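Local coordinates for protein angiotensin-converting enzyme (Anopheles gambiae, PDB 6S1Y) that is a zinc metallopeptidase of the angiotensin-converting enzyme family, which probably removes dipeptides from the C-termini of peptides and binds a gamma-glutamyl dipeptide at its zinc site, at residues Lys271-Gln282 with Leu401-Tyr410. Numbering follows the deposited sequence.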
# COMPACT_ATOMS: atom_id res chain seq x y z
N LYS A 271 25.70 -8.50 13.66
CA LYS A 271 25.33 -8.41 12.27
C LYS A 271 23.99 -7.71 12.10
O LYS A 271 23.02 -8.01 12.79
CB LYS A 271 25.26 -9.81 11.64
CG LYS A 271 25.10 -9.78 10.15
CD LYS A 271 26.43 -9.43 9.50
CE LYS A 271 26.27 -9.19 8.01
NZ LYS A 271 27.56 -8.81 7.41
N LEU A 272 23.97 -6.76 11.17
CA LEU A 272 22.78 -6.03 10.76
C LEU A 272 22.39 -6.44 9.34
O LEU A 272 23.17 -7.05 8.61
CB LEU A 272 23.03 -4.53 10.85
CG LEU A 272 23.46 -4.07 12.24
CD1 LEU A 272 23.66 -2.57 12.28
CD2 LEU A 272 22.43 -4.45 13.30
N LEU A 273 21.17 -6.12 8.96
CA LEU A 273 20.57 -6.68 7.76
C LEU A 273 20.10 -5.61 6.76
O LEU A 273 19.08 -5.80 6.11
CB LEU A 273 19.39 -7.58 8.14
CG LEU A 273 19.77 -8.79 8.98
CD1 LEU A 273 18.52 -9.31 9.65
CD2 LEU A 273 20.44 -9.85 8.13
N ASP A 274 20.82 -4.50 6.66
CA ASP A 274 20.62 -3.54 5.58
C ASP A 274 21.67 -3.82 4.49
O ASP A 274 22.87 -3.61 4.70
CB ASP A 274 20.72 -2.10 6.07
CG ASP A 274 20.33 -1.10 4.99
OD1 ASP A 274 20.07 -1.53 3.84
OD2 ASP A 274 20.27 0.12 5.30
N VAL A 275 21.21 -4.28 3.34
CA VAL A 275 22.06 -4.70 2.25
C VAL A 275 22.29 -3.57 1.24
O VAL A 275 22.75 -3.83 0.12
CB VAL A 275 21.52 -5.95 1.55
CG1 VAL A 275 21.25 -7.02 2.55
CG2 VAL A 275 20.24 -5.62 0.77
N THR A 276 21.94 -2.34 1.60
CA THR A 276 22.09 -1.24 0.67
C THR A 276 23.53 -1.08 0.22
O THR A 276 23.81 -0.94 -0.98
CB THR A 276 21.59 0.07 1.28
OG1 THR A 276 20.17 -0.01 1.46
CG2 THR A 276 21.92 1.24 0.35
N ASP A 277 24.47 -1.08 1.17
CA ASP A 277 25.87 -0.85 0.81
C ASP A 277 26.41 -1.94 -0.10
O ASP A 277 27.25 -1.67 -0.96
CB ASP A 277 26.73 -0.74 2.07
CG ASP A 277 26.42 0.51 2.89
OD1 ASP A 277 25.65 1.37 2.41
OD2 ASP A 277 26.95 0.61 4.02
N GLU A 278 25.96 -3.19 0.07
CA GLU A 278 26.40 -4.25 -0.83
C GLU A 278 25.75 -4.11 -2.20
O GLU A 278 26.37 -4.42 -3.22
CB GLU A 278 26.07 -5.61 -0.25
CG GLU A 278 27.04 -6.04 0.82
CD GLU A 278 28.42 -6.30 0.25
OE1 GLU A 278 28.50 -6.82 -0.88
OE2 GLU A 278 29.42 -5.96 0.93
N MET A 279 24.48 -3.66 -2.25
CA MET A 279 23.85 -3.41 -3.53
C MET A 279 24.64 -2.37 -4.32
O MET A 279 24.95 -2.56 -5.50
CB MET A 279 22.40 -2.93 -3.35
CG MET A 279 21.40 -3.95 -2.88
SD MET A 279 19.83 -3.09 -2.47
CE MET A 279 19.06 -2.93 -4.08
N ILE A 280 24.96 -1.25 -3.67
CA ILE A 280 25.74 -0.20 -4.32
C ILE A 280 27.09 -0.75 -4.75
O ILE A 280 27.52 -0.56 -5.89
CB ILE A 280 25.88 1.00 -3.37
CG1 ILE A 280 24.54 1.72 -3.25
CG2 ILE A 280 26.97 1.94 -3.85
CD1 ILE A 280 24.47 2.69 -2.09
N ARG A 281 27.78 -1.42 -3.82
CA ARG A 281 29.14 -1.89 -4.06
C ARG A 281 29.19 -2.93 -5.17
O ARG A 281 30.21 -3.04 -5.87
CB ARG A 281 29.68 -2.48 -2.75
CG ARG A 281 31.13 -2.83 -2.75
CD ARG A 281 31.50 -3.64 -1.50
NE ARG A 281 30.96 -4.99 -1.56
CZ ARG A 281 31.47 -5.97 -2.31
NH1 ARG A 281 32.53 -5.75 -3.08
NH2 ARG A 281 30.90 -7.17 -2.30
N GLN A 282 28.12 -3.70 -5.36
CA GLN A 282 28.04 -4.66 -6.45
C GLN A 282 27.50 -4.03 -7.74
O GLN A 282 27.10 -4.75 -8.67
CB GLN A 282 27.20 -5.87 -6.03
CG GLN A 282 27.98 -6.88 -5.17
CD GLN A 282 27.12 -7.97 -4.55
OE1 GLN A 282 26.29 -8.59 -5.22
NE2 GLN A 282 27.32 -8.20 -3.24
N LEU A 401 19.16 -13.61 1.28
CA LEU A 401 20.15 -12.58 0.99
C LEU A 401 21.55 -13.17 0.90
O LEU A 401 22.41 -12.63 0.20
CB LEU A 401 20.10 -11.50 2.06
CG LEU A 401 18.74 -10.81 2.19
CD1 LEU A 401 18.64 -10.04 3.50
CD2 LEU A 401 18.50 -9.91 0.96
N LYS A 402 21.80 -14.27 1.62
CA LYS A 402 23.08 -14.95 1.49
C LYS A 402 23.17 -15.68 0.15
O LYS A 402 24.15 -15.53 -0.58
CB LYS A 402 23.29 -15.91 2.66
CG LYS A 402 23.86 -15.23 3.91
CD LYS A 402 24.43 -16.23 4.92
CE LYS A 402 23.38 -16.73 5.90
NZ LYS A 402 23.68 -18.11 6.39
N LYS A 403 22.11 -16.40 -0.23
CA LYS A 403 22.05 -17.05 -1.54
C LYS A 403 22.47 -16.09 -2.65
O LYS A 403 23.39 -16.37 -3.42
CB LYS A 403 20.64 -17.56 -1.82
CG LYS A 403 20.31 -18.91 -1.22
CD LYS A 403 18.86 -19.30 -1.52
CE LYS A 403 18.36 -20.40 -0.56
NZ LYS A 403 16.88 -20.44 -0.44
N VAL A 404 21.78 -14.94 -2.76
CA VAL A 404 22.01 -13.98 -3.84
C VAL A 404 23.22 -13.12 -3.58
O VAL A 404 23.49 -12.19 -4.36
CB VAL A 404 20.77 -13.10 -4.07
CG1 VAL A 404 19.54 -13.96 -4.30
CG2 VAL A 404 20.53 -12.16 -2.87
N GLY A 405 23.95 -13.37 -2.51
CA GLY A 405 25.21 -12.69 -2.32
C GLY A 405 25.13 -11.30 -1.75
O GLY A 405 26.15 -10.60 -1.76
N LEU A 406 23.96 -10.88 -1.26
CA LEU A 406 23.84 -9.52 -0.74
C LEU A 406 24.20 -9.42 0.73
O LEU A 406 24.33 -8.31 1.24
CB LEU A 406 22.43 -8.99 -0.93
CG LEU A 406 22.13 -8.53 -2.35
CD1 LEU A 406 20.65 -8.34 -2.54
CD2 LEU A 406 22.88 -7.25 -2.67
N LEU A 407 24.36 -10.55 1.40
CA LEU A 407 24.70 -10.59 2.82
C LEU A 407 25.91 -11.49 2.99
O LEU A 407 25.86 -12.67 2.62
CB LEU A 407 23.51 -11.08 3.64
CG LEU A 407 23.54 -10.91 5.16
CD1 LEU A 407 23.66 -9.46 5.56
CD2 LEU A 407 22.27 -11.54 5.73
N LYS A 408 27.01 -10.93 3.48
CA LYS A 408 28.20 -11.73 3.73
C LYS A 408 27.95 -12.68 4.90
O LYS A 408 27.09 -12.45 5.75
CB LYS A 408 29.39 -10.82 4.04
CG LYS A 408 29.66 -9.76 2.95
CD LYS A 408 30.03 -10.42 1.62
CE LYS A 408 29.28 -9.78 0.45
NZ LYS A 408 29.35 -10.61 -0.80
N ASP A 409 28.71 -13.76 4.93
CA ASP A 409 28.48 -14.76 5.96
C ASP A 409 28.88 -14.19 7.32
O ASP A 409 29.66 -13.24 7.44
CB ASP A 409 29.26 -16.04 5.67
CG ASP A 409 28.52 -17.28 6.17
OD1 ASP A 409 27.61 -17.14 7.01
OD2 ASP A 409 28.84 -18.40 5.70
N TYR A 410 28.31 -14.77 8.37
CA TYR A 410 28.51 -14.27 9.72
C TYR A 410 28.11 -15.38 10.69
O TYR A 410 27.33 -16.27 10.35
CB TYR A 410 27.66 -13.01 9.97
CG TYR A 410 26.20 -13.32 9.80
CD1 TYR A 410 25.58 -13.21 8.55
CD2 TYR A 410 25.44 -13.79 10.86
CE1 TYR A 410 24.24 -13.53 8.38
CE2 TYR A 410 24.10 -14.11 10.70
CZ TYR A 410 23.50 -13.98 9.45
OH TYR A 410 22.17 -14.30 9.30
O HOH W 1 27.15 -8.24 4.43
O HOH W 2 24.23 -9.85 -5.07
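Lys271 lies over one face of the Tyr410 ring, with its CG 3.9 Å from the ring centroid and close to the ring normal, a CH-pi contact. Lys408 O sits at the ring edge, in plane. The guanidinium of Arg281 has the Glu278 carboxylate at its edge, in plane. Lys408 NZ also lies at that edge, near the plane, 4.1 Å from Arg281 NH2. Arg281 NH2 reaches the syn lone pair of Glu278 OE1 at 2.8 Å. Gln282 NE2 donates to the same oxygen nearly along its C-O axis. Lys408 crosses Glu278 at about a right angle, and its NZ forms a long salt bridge to OE1 at 3.9 Å. The amide of Gln282 also bonds across the contact: NE2 donates to Gly405 O at 3.1 Å, nearly straight (166°), from above the carbonyl plane. Gly405 closes helix 398-403 in a Schellman motif. Leucine, valine and methionine side chains make up the apolar part. With CG turned away from the backbone N (chi1 -167°), the Leu407 branch reaches the other segment: CD2 presses on Leu273 CD2 at 3.5 Å, a tight pair, and CD1 meets Lys271 CE at 3.6 Å. Met279 CG touches Leu406 CD2 at 3.6 Å, while Val275 packs on Leu406 CB and Leu401 CD1. Phe352 of helix 349-368, which carries the zinc-binding histidines, touches Met279 and Leu406. One water takes bonds from Lys271 NZ and Lys408 N. The contact thus joins the loop 271-275 and helix 276-281 to the end of helix 398-403 and the chain that follows it. Glu278 OE1 faces both cations, probably offsets the repulsion between them and is likely to stay ionised.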